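PDB 3LOV: protoporphyrinogen oxidase from Exiguobacterium sibiricum, which probably uses FAD and molecular oxygen to oxidise coproporphyrinogen III to coproporphyrin III in bacterial heme b biosynthesis. Local coordinates for residues I179-T184 with A412-H417; A297-L302 with E426-Q431. One frame throughout, in Å; residues are numbered along the deposited sequence.

Interaction 1. Residues I179-T184 with A412-H417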
ATOM      1  N   ILE A 179      -0.817 -14.683  -2.433  1.00 27.01           N
ATOM      2  CA  ILE A 179      -1.997 -14.873  -3.249  1.00 27.06           C
ATOM      3  C   ILE A 179      -3.014 -15.850  -2.610  1.00 26.93           C
ATOM      4  O   ILE A 179      -4.232 -15.661  -2.758  1.00 25.14           O
ATOM      5  CB  ILE A 179      -1.634 -15.301  -4.701  1.00 27.42           C
ATOM      6  CG1 ILE A 179      -2.806 -15.020  -5.646  1.00 28.28           C
ATOM      7  CG2 ILE A 179      -1.267 -16.776  -4.779  1.00 26.89           C
ATOM      8  CD1 ILE A 179      -2.398 -14.913  -7.120  1.00 25.64           C
ATOM      9  N   ASP A 180      -2.541 -16.871  -1.877  1.00 25.14           N
ATOM     10  CA  ASP A 180      -3.453 -17.899  -1.338  1.00 25.08           C
ATOM     11  C   ASP A 180      -4.222 -17.481  -0.070  1.00 23.99           C
ATOM     12  O   ASP A 180      -5.020 -18.266   0.460  1.00 24.30           O
ATOM     13  CB  ASP A 180      -2.709 -19.231  -1.081  1.00 24.10           C
ATOM     14  CG  ASP A 180      -2.315 -19.932  -2.379  1.00 32.05           C
ATOM     15  OD1 ASP A 180      -3.212 -20.189  -3.206  1.00 34.06           O
ATOM     16  OD2 ASP A 180      -1.104 -20.198  -2.593  1.00 32.66           O
ATOM     17  N   GLN A 181      -3.983 -16.280   0.438  1.00 22.09           N
ATOM     18  CA  GLN A 181      -4.754 -15.787   1.615  1.00 26.93           C
ATOM     19  C   GLN A 181      -5.639 -14.540   1.334  1.00 26.52           C
ATOM     20  O   GLN A 181      -6.711 -14.368   1.963  1.00 29.41           O
ATOM     21  CB  GLN A 181      -3.794 -15.476   2.784  1.00 30.18           C
ATOM     22  CG  GLN A 181      -2.834 -16.631   3.149  1.00 30.31           C
ATOM     23  CD  GLN A 181      -2.044 -16.338   4.394  1.00 41.74           C
ATOM     24  OE1 GLN A 181      -2.389 -15.435   5.185  1.00 54.13           O
ATOM     25  NE2 GLN A 181      -0.985 -17.104   4.598  1.00 47.11           N
HETATM   26  N   MSE A 182      -5.202 -13.720   0.374  1.00 25.78           N
HETATM   27  CA  MSE A 182      -5.913 -12.492  -0.055  1.00 26.25           C
HETATM   28  C   MSE A 182      -7.326 -12.850  -0.495  1.00 22.49           C
HETATM   29  O   MSE A 182      -7.536 -13.895  -1.055  1.00 22.75           O
HETATM   30  CB  MSE A 182      -5.279 -11.903  -1.296  1.00 24.16           C
HETATM   31  CG  MSE A 182      -4.018 -11.093  -1.217  1.00 36.79           C
HETATM   32 SE   MSE A 182      -3.501 -10.920  -3.145  0.75 44.93          SE
HETATM   33  CE  MSE A 182      -1.658 -10.848  -2.598  1.00 25.54           C
ATOM     34  N   SER A 183      -8.268 -11.953  -0.272  1.00 21.59           N
ATOM     35  CA  SER A 183      -9.653 -12.110  -0.724  1.00 24.29           C
ATOM     36  C   SER A 183      -9.761 -11.984  -2.260  1.00 23.06           C
ATOM     37  O   SER A 183      -8.997 -11.273  -2.897  1.00 25.15           O
ATOM     38  CB  SER A 183     -10.519 -11.042  -0.060  1.00 24.60           C
ATOM     39  OG  SER A 183     -11.707 -10.761  -0.800  1.00 26.38           O
ATOM     40  N   THR A 184     -10.695 -12.699  -2.851  1.00 23.96           N
ATOM     41  CA  THR A 184     -10.968 -12.542  -4.263  1.00 22.40           C
ATOM     42  C   THR A 184     -11.871 -11.311  -4.417  1.00 23.77           C
ATOM     43  O   THR A 184     -11.561 -10.391  -5.179  1.00 25.11           O
ATOM     44  CB  THR A 184     -11.657 -13.783  -4.820  1.00 21.89           C
ATOM     45  OG1 THR A 184     -10.793 -14.905  -4.677  1.00 22.94           O
ATOM     46  CG2 THR A 184     -11.990 -13.617  -6.278  1.00 18.32           C
ATOM     47  N   ALA A 412      -1.751  -8.019   6.442  1.00 22.30           N
ATOM     48  CA  ALA A 412      -2.201  -9.089   5.597  1.00 20.99           C
ATOM     49  C   ALA A 412      -3.701  -9.242   5.791  1.00 21.33           C
ATOM     50  O   ALA A 412      -4.171  -9.882   6.788  1.00 20.48           O
ATOM     51  CB  ALA A 412      -1.456 -10.402   5.992  1.00 19.44           C
ATOM     52  N   TYR A 413      -4.454  -8.622   4.874  1.00 17.17           N
ATOM     53  CA  TYR A 413      -5.899  -8.779   4.799  1.00 19.00           C
ATOM     54  C   TYR A 413      -6.242 -10.128   4.181  1.00 19.40           C
ATOM     55  O   TYR A 413      -5.764 -10.433   3.112  1.00 22.76           O
ATOM     56  CB  TYR A 413      -6.549  -7.734   3.863  1.00 17.83           C
ATOM     57  CG  TYR A 413      -6.638  -6.276   4.328  1.00 17.84           C
ATOM     58  CD1 TYR A 413      -5.736  -5.723   5.247  1.00 20.43           C
ATOM     59  CD2 TYR A 413      -7.571  -5.432   3.753  1.00 15.98           C
ATOM     60  CE1 TYR A 413      -5.799  -4.362   5.626  1.00 22.97           C
ATOM     61  CE2 TYR A 413      -7.647  -4.067   4.120  1.00 20.75           C
ATOM     62  CZ  TYR A 413      -6.783  -3.548   5.064  1.00 20.22           C
ATOM     63  OH  TYR A 413      -6.865  -2.213   5.385  1.00 15.54           O
ATOM     64  N   THR A 414      -7.148 -10.876   4.788  1.00 18.86           N
ATOM     65  CA  THR A 414      -7.527 -12.189   4.274  1.00 22.36           C
ATOM     66  C   THR A 414      -9.023 -12.220   4.152  1.00 23.48           C
ATOM     67  O   THR A 414      -9.666 -11.251   4.517  1.00 26.52           O
ATOM     68  CB  THR A 414      -7.111 -13.315   5.248  1.00 23.92           C
ATOM     69  OG1 THR A 414      -7.848 -13.153   6.466  1.00 25.16           O
ATOM     70  CG2 THR A 414      -5.549 -13.296   5.533  1.00 19.55           C
ATOM     71  N   VAL A 415      -9.579 -13.327   3.655  1.00 23.76           N
ATOM     72  CA  VAL A 415     -11.023 -13.485   3.504  1.00 22.50           C
ATOM     73  C   VAL A 415     -11.712 -13.192   4.826  1.00 21.00           C
ATOM     74  O   VAL A 415     -11.271 -13.687   5.854  1.00 19.31           O
ATOM     75  CB  VAL A 415     -11.402 -14.904   3.029  1.00 23.60           C
ATOM     76  CG1 VAL A 415     -12.936 -15.069   3.002  1.00 25.23           C
ATOM     77  CG2 VAL A 415     -10.774 -15.180   1.632  1.00 21.31           C
ATOM     78  N   GLY A 416     -12.785 -12.390   4.749  1.00 21.85           N
ATOM     79  CA  GLY A 416     -13.614 -11.907   5.890  1.00 22.25           C
ATOM     80  C   GLY A 416     -13.127 -10.649   6.650  1.00 22.71           C
ATOM     81  O   GLY A 416     -13.700 -10.270   7.684  1.00 20.01           O
ATOM     82  N   HIS A 417     -12.058 -10.016   6.160  1.00 20.91           N
ATOM     83  CA  HIS A 417     -11.474  -8.854   6.840  1.00 19.85           C
ATOM     84  C   HIS A 417     -12.494  -7.754   7.083  1.00 20.53           C
ATOM     85  O   HIS A 417     -12.607  -7.285   8.189  1.00 21.84           O
ATOM     86  CB  HIS A 417     -10.289  -8.275   6.039  1.00 20.62           C
ATOM     87  CG  HIS A 417      -9.586  -7.157   6.734  1.00 18.62           C
ATOM     88  ND1 HIS A 417      -8.655  -7.372   7.729  1.00 20.61           N
ATOM     89  CD2 HIS A 417      -9.693  -5.812   6.596  1.00 18.19           C
ATOM     90  CE1 HIS A 417      -8.205  -6.206   8.160  1.00 23.33           C
ATOM     91  NE2 HIS A 417      -8.827  -5.244   7.497  1.00 18.58           N
TER
HETATM   92  O   HOH W   1      -7.106  -9.469   0.849  1.00 29.97           O
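Gln181 lies alongside Thr414, both side chains pointing the same way. The methyl of Thr414 does the touching: Thr414 CG2 is 3.8 Å from Gln181 OE1 and also packs against Gln181 CB. Thr414 CG2 stands anti to the carbonyl carbon. This leaves OG1 in the crowded position between the backbone N and the carbonyl carbon (chi1 64°). The Gln181 chain is extended beyond CG, so its amide reaches past the methyl.

Next to this pair the two backbones meet. Gln181 O receives a weak hydrogen bond from Val415 N, at 3.5 Å and bent to 137° at the hydrogen. Gln181 O also takes a CA-H...O contact from Thr414 CA at 3.3 Å. One water bridges the segments, accepting from Ser183 N and donating to Tyr413 O.

Thr414 to His417 form a type II beta turn, closed by a hydrogen bond from His417 N to Thr414 O at 3.2 Å. Gly416 takes the positive phi of the turn and occupies the N-cap position of helix 417-431. The turn thus carries the chain from strand 400-411 into that helix. Val415 projects from it, with Val415 CG2 4.0 Å from Ser183 CA. Ser183 OG is hydrogen-bonded to Asp147 OD2 and Ala186 N.

The Tyr413 ring leads away from residues 179-184. His417 NE2 sits 3.5 Å above the plane of the Tyr413 ring, over its centre, and is hydrogen-bonded to Ala441 O. Tyr413 OH bonds to Leu440 O and Gly444 N.

Interaction 2. Residues A297-L302 with E426-Q431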
ATOM      1  N   ALA A 297     -11.954  -3.564  25.578  1.00 29.53           N
ATOM      2  CA  ALA A 297     -12.485  -4.032  24.341  1.00 27.90           C
ATOM      3  C   ALA A 297     -11.823  -5.368  23.991  1.00 26.36           C
ATOM      4  O   ALA A 297     -10.618  -5.523  24.092  1.00 26.62           O
ATOM      5  CB  ALA A 297     -12.269  -3.021  23.268  1.00 26.44           C
ATOM      6  N   HIS A 298     -12.636  -6.324  23.557  1.00 28.23           N
ATOM      7  CA  HIS A 298     -12.164  -7.650  23.149  1.00 26.40           C
ATOM      8  C   HIS A 298     -11.991  -7.632  21.629  1.00 24.98           C
ATOM      9  O   HIS A 298     -12.970  -7.663  20.890  1.00 22.59           O
ATOM     10  CB  HIS A 298     -13.190  -8.727  23.577  1.00 29.70           C
ATOM     11  CG  HIS A 298     -12.794 -10.134  23.221  1.00 29.51           C
ATOM     12  ND1 HIS A 298     -11.585 -10.685  23.587  1.00 29.69           N
ATOM     13  CD2 HIS A 298     -13.448 -11.093  22.516  1.00 32.61           C
ATOM     14  CE1 HIS A 298     -11.515 -11.929  23.142  1.00 21.02           C
ATOM     15  NE2 HIS A 298     -12.626 -12.195  22.479  1.00 23.62           N
ATOM     16  N   LEU A 299     -10.735  -7.555  21.184  1.00 25.53           N
ATOM     17  CA  LEU A 299     -10.396  -7.267  19.794  1.00 23.95           C
ATOM     18  C   LEU A 299      -9.451  -8.335  19.184  1.00 24.25           C
ATOM     19  O   LEU A 299      -8.357  -8.016  18.708  1.00 22.17           O
ATOM     20  CB  LEU A 299      -9.713  -5.904  19.786  1.00 25.83           C
ATOM     21  CG  LEU A 299     -10.563  -4.704  20.242  1.00 30.08           C
ATOM     22  CD1 LEU A 299      -9.799  -3.354  20.067  1.00 22.70           C
ATOM     23  CD2 LEU A 299     -11.867  -4.667  19.512  1.00 25.79           C
ATOM     24  N   PRO A 300      -9.844  -9.626  19.236  1.00 25.65           N
ATOM     25  CA  PRO A 300      -8.932 -10.670  18.753  1.00 25.23           C
ATOM     26  C   PRO A 300      -8.656 -10.496  17.258  1.00 24.82           C
ATOM     27  O   PRO A 300      -7.566 -10.840  16.798  1.00 24.35           O
ATOM     28  CB  PRO A 300      -9.707 -11.972  19.021  1.00 25.78           C
ATOM     29  CG  PRO A 300     -11.149 -11.560  19.057  1.00 26.56           C
ATOM     30  CD  PRO A 300     -11.131 -10.184  19.684  1.00 25.92           C
ATOM     31  N   GLU A 301      -9.643  -9.974  16.516  1.00 23.66           N
ATOM     32  CA  GLU A 301      -9.464  -9.682  15.084  1.00 22.92           C
ATOM     33  C   GLU A 301      -8.225  -8.822  14.868  1.00 22.22           C
ATOM     34  O   GLU A 301      -7.410  -9.103  13.991  1.00 23.10           O
ATOM     35  CB  GLU A 301     -10.665  -8.975  14.484  1.00 22.17           C
ATOM     36  CG  GLU A 301     -11.948  -9.775  14.519  1.00 20.04           C
ATOM     37  CD  GLU A 301     -12.707  -9.655  15.851  1.00 26.84           C
ATOM     38  OE1 GLU A 301     -12.213  -9.054  16.822  1.00 25.99           O
ATOM     39  OE2 GLU A 301     -13.846 -10.117  15.906  1.00 29.37           O
ATOM     40  N   LEU A 302      -8.033  -7.815  15.704  1.00 23.54           N
ATOM     41  CA  LEU A 302      -6.830  -6.991  15.603  1.00 21.82           C
ATOM     42  C   LEU A 302      -5.571  -7.681  16.130  1.00 22.78           C
ATOM     43  O   LEU A 302      -4.489  -7.436  15.612  1.00 19.81           O
ATOM     44  CB  LEU A 302      -7.020  -5.644  16.302  1.00 22.14           C
ATOM     45  CG  LEU A 302      -7.994  -4.680  15.636  1.00 22.52           C
ATOM     46  CD1 LEU A 302      -7.835  -3.286  16.278  1.00 18.64           C
ATOM     47  CD2 LEU A 302      -7.775  -4.582  14.143  1.00 23.92           C
ATOM     48  N   GLU A 426     -17.764  -2.076  16.253  1.00 24.37           N
ATOM     49  CA  GLU A 426     -18.940  -2.217  17.125  1.00 22.98           C
ATOM     50  C   GLU A 426     -18.540  -2.500  18.555  1.00 25.62           C
ATOM     51  O   GLU A 426     -19.146  -1.988  19.500  1.00 24.77           O
ATOM     52  CB  GLU A 426     -19.841  -3.358  16.628  1.00 23.99           C
ATOM     53  CG  GLU A 426     -20.533  -3.033  15.323  1.00 28.62           C
ATOM     54  CD  GLU A 426     -21.219  -4.245  14.706  1.00 40.40           C
ATOM     55  OE1 GLU A 426     -21.278  -5.307  15.381  1.00 47.42           O
ATOM     56  OE2 GLU A 426     -21.686  -4.128  13.544  1.00 40.34           O
ATOM     57  N   GLU A 427     -17.522  -3.336  18.726  1.00 23.57           N
ATOM     58  CA  GLU A 427     -17.013  -3.596  20.036  1.00 23.13           C
ATOM     59  C   GLU A 427     -16.419  -2.331  20.634  1.00 23.12           C
ATOM     60  O   GLU A 427     -16.636  -2.042  21.800  1.00 22.57           O
ATOM     61  CB  GLU A 427     -15.945  -4.676  20.001  1.00 23.53           C
ATOM     62  CG  GLU A 427     -15.174  -4.852  21.313  1.00 27.57           C
ATOM     63  CD  GLU A 427     -15.947  -5.625  22.401  1.00 31.30           C
ATOM     64  OE1 GLU A 427     -17.170  -5.788  22.281  1.00 33.76           O
ATOM     65  OE2 GLU A 427     -15.303  -6.092  23.359  1.00 24.47           O
ATOM     66  N   VAL A 428     -15.597  -1.613  19.879  1.00 26.50           N
ATOM     67  CA  VAL A 428     -15.042  -0.353  20.404  1.00 24.97           C
ATOM     68  C   VAL A 428     -16.163   0.642  20.734  1.00 26.77           C
ATOM     69  O   VAL A 428     -16.150   1.290  21.764  1.00 26.63           O
ATOM     70  CB  VAL A 428     -14.007   0.248  19.473  1.00 22.53           C
ATOM     71  CG1 VAL A 428     -13.587   1.646  19.966  1.00 21.13           C
ATOM     72  CG2 VAL A 428     -12.786  -0.681  19.363  1.00 19.92           C
ATOM     73  N   LEU A 429     -17.157   0.765  19.883  1.00 29.14           N
ATOM     74  CA  LEU A 429     -18.196   1.726  20.181  1.00 32.75           C
ATOM     75  C   LEU A 429     -19.018   1.322  21.429  1.00 31.81           C
ATOM     76  O   LEU A 429     -19.384   2.182  22.226  1.00 29.34           O
ATOM     77  CB  LEU A 429     -19.046   2.039  18.940  1.00 33.42           C
ATOM     78  CG  LEU A 429     -18.319   3.056  18.024  1.00 40.91           C
ATOM     79  CD1 LEU A 429     -18.918   3.097  16.557  1.00 42.55           C
ATOM     80  CD2 LEU A 429     -18.200   4.500  18.652  1.00 34.71           C
ATOM     81  N   ALA A 430     -19.201   0.021  21.646  1.00 29.90           N
ATOM     82  CA  ALA A 430     -19.954  -0.461  22.781  1.00 30.68           C
ATOM     83  C   ALA A 430     -19.139  -0.335  24.096  1.00 30.35           C
ATOM     84  O   ALA A 430     -19.688   0.006  25.128  1.00 30.36           O
ATOM     85  CB  ALA A 430     -20.418  -1.932  22.550  1.00 31.43           C
ATOM     86  N   GLN A 431     -17.836  -0.577  24.054  1.00 24.78           N
ATOM     87  CA  GLN A 431     -17.006  -0.444  25.238  1.00 25.48           C
ATOM     88  C   GLN A 431     -16.475   0.957  25.453  1.00 27.26           C
ATOM     89  O   GLN A 431     -16.226   1.343  26.597  1.00 25.81           O
ATOM     90  CB  GLN A 431     -15.846  -1.422  25.197  1.00 23.27           C
ATOM     91  CG  GLN A 431     -16.323  -2.849  25.337  1.00 30.58           C
ATOM     92  CD  GLN A 431     -17.080  -3.067  26.653  1.00 34.23           C
ATOM     93  OE1 GLN A 431     -16.521  -2.929  27.735  1.00 35.20           O
ATOM     94  NE2 GLN A 431     -18.333  -3.401  26.550  1.00 37.70           N
TER
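Ala297 places its methyl against helix 417-431, where Ala297 CB is 4.0 Å from Glu427 CG. Ala297 CA meets Gln431 CG at 4.1 Å.

His298 brings the one hydrogen bond between the segments, and it does so through the backbone. His298 N donates to Glu427 OE2 at 2.7 Å, nearly straight at 170°. The oxygen uses its anti lone pair, the one away from OE1. Glu427 gets there with CG anti to the backbone N (chi1 170°) and a bend at chi2 (77°). The imidazole leads away from the helix, and Pro300 CD lies over one of its faces.

Leu299 crosses the Glu427 chain obliquely, with Leu299 CD2 3.8 Å from Glu427 CG. It meets Val428 at about a right angle, Leu299 CD1 and CD2 each lying 4.1 Å from Val428 CG2. The aliphatic part of Glu427 therefore packs while its carboxylate binds. An alanine in place of Glu427 would remove both the acceptor for His298 N and the CG that Ala297 and Leu299 touch, and would probably loosen the loop on the helix.

Leu299 is also at the N-cap position of short helix 300-303. Arg423, one turn before Glu427, bonds to His298 O and forms a salt bridge with Glu301. The loop and short helix thus lie along helix 417-431, which leads toward strand 435-437 at the edge of the parallel sheet. Leu302 packs on helix 287-293, while Val428 touches Ile435 of that edge strand.

In the fold
Interactions 1 and 2 sit at the two ends of one helix, 417-431. Residues 412-417 lead into its start, and residues 426-431 form its last part. The contact centres are 21 Å apart, and their nearest atoms come within about 6 Å without touching. Along the chain their segments alternate. Interaction 1 lies close to the cofactor: the Tyr413 side chain is about 8 Å from the bound FAD and about 4 Å from that of Val445, an FAD-binding residue. Interaction 2 appears more remote, since the Leu299 side chain is about 10 Å from that of FAD-binding Gln289. The centre of interaction 2 is 25 Å from the centre of the chain, against 15 Å for interaction 1.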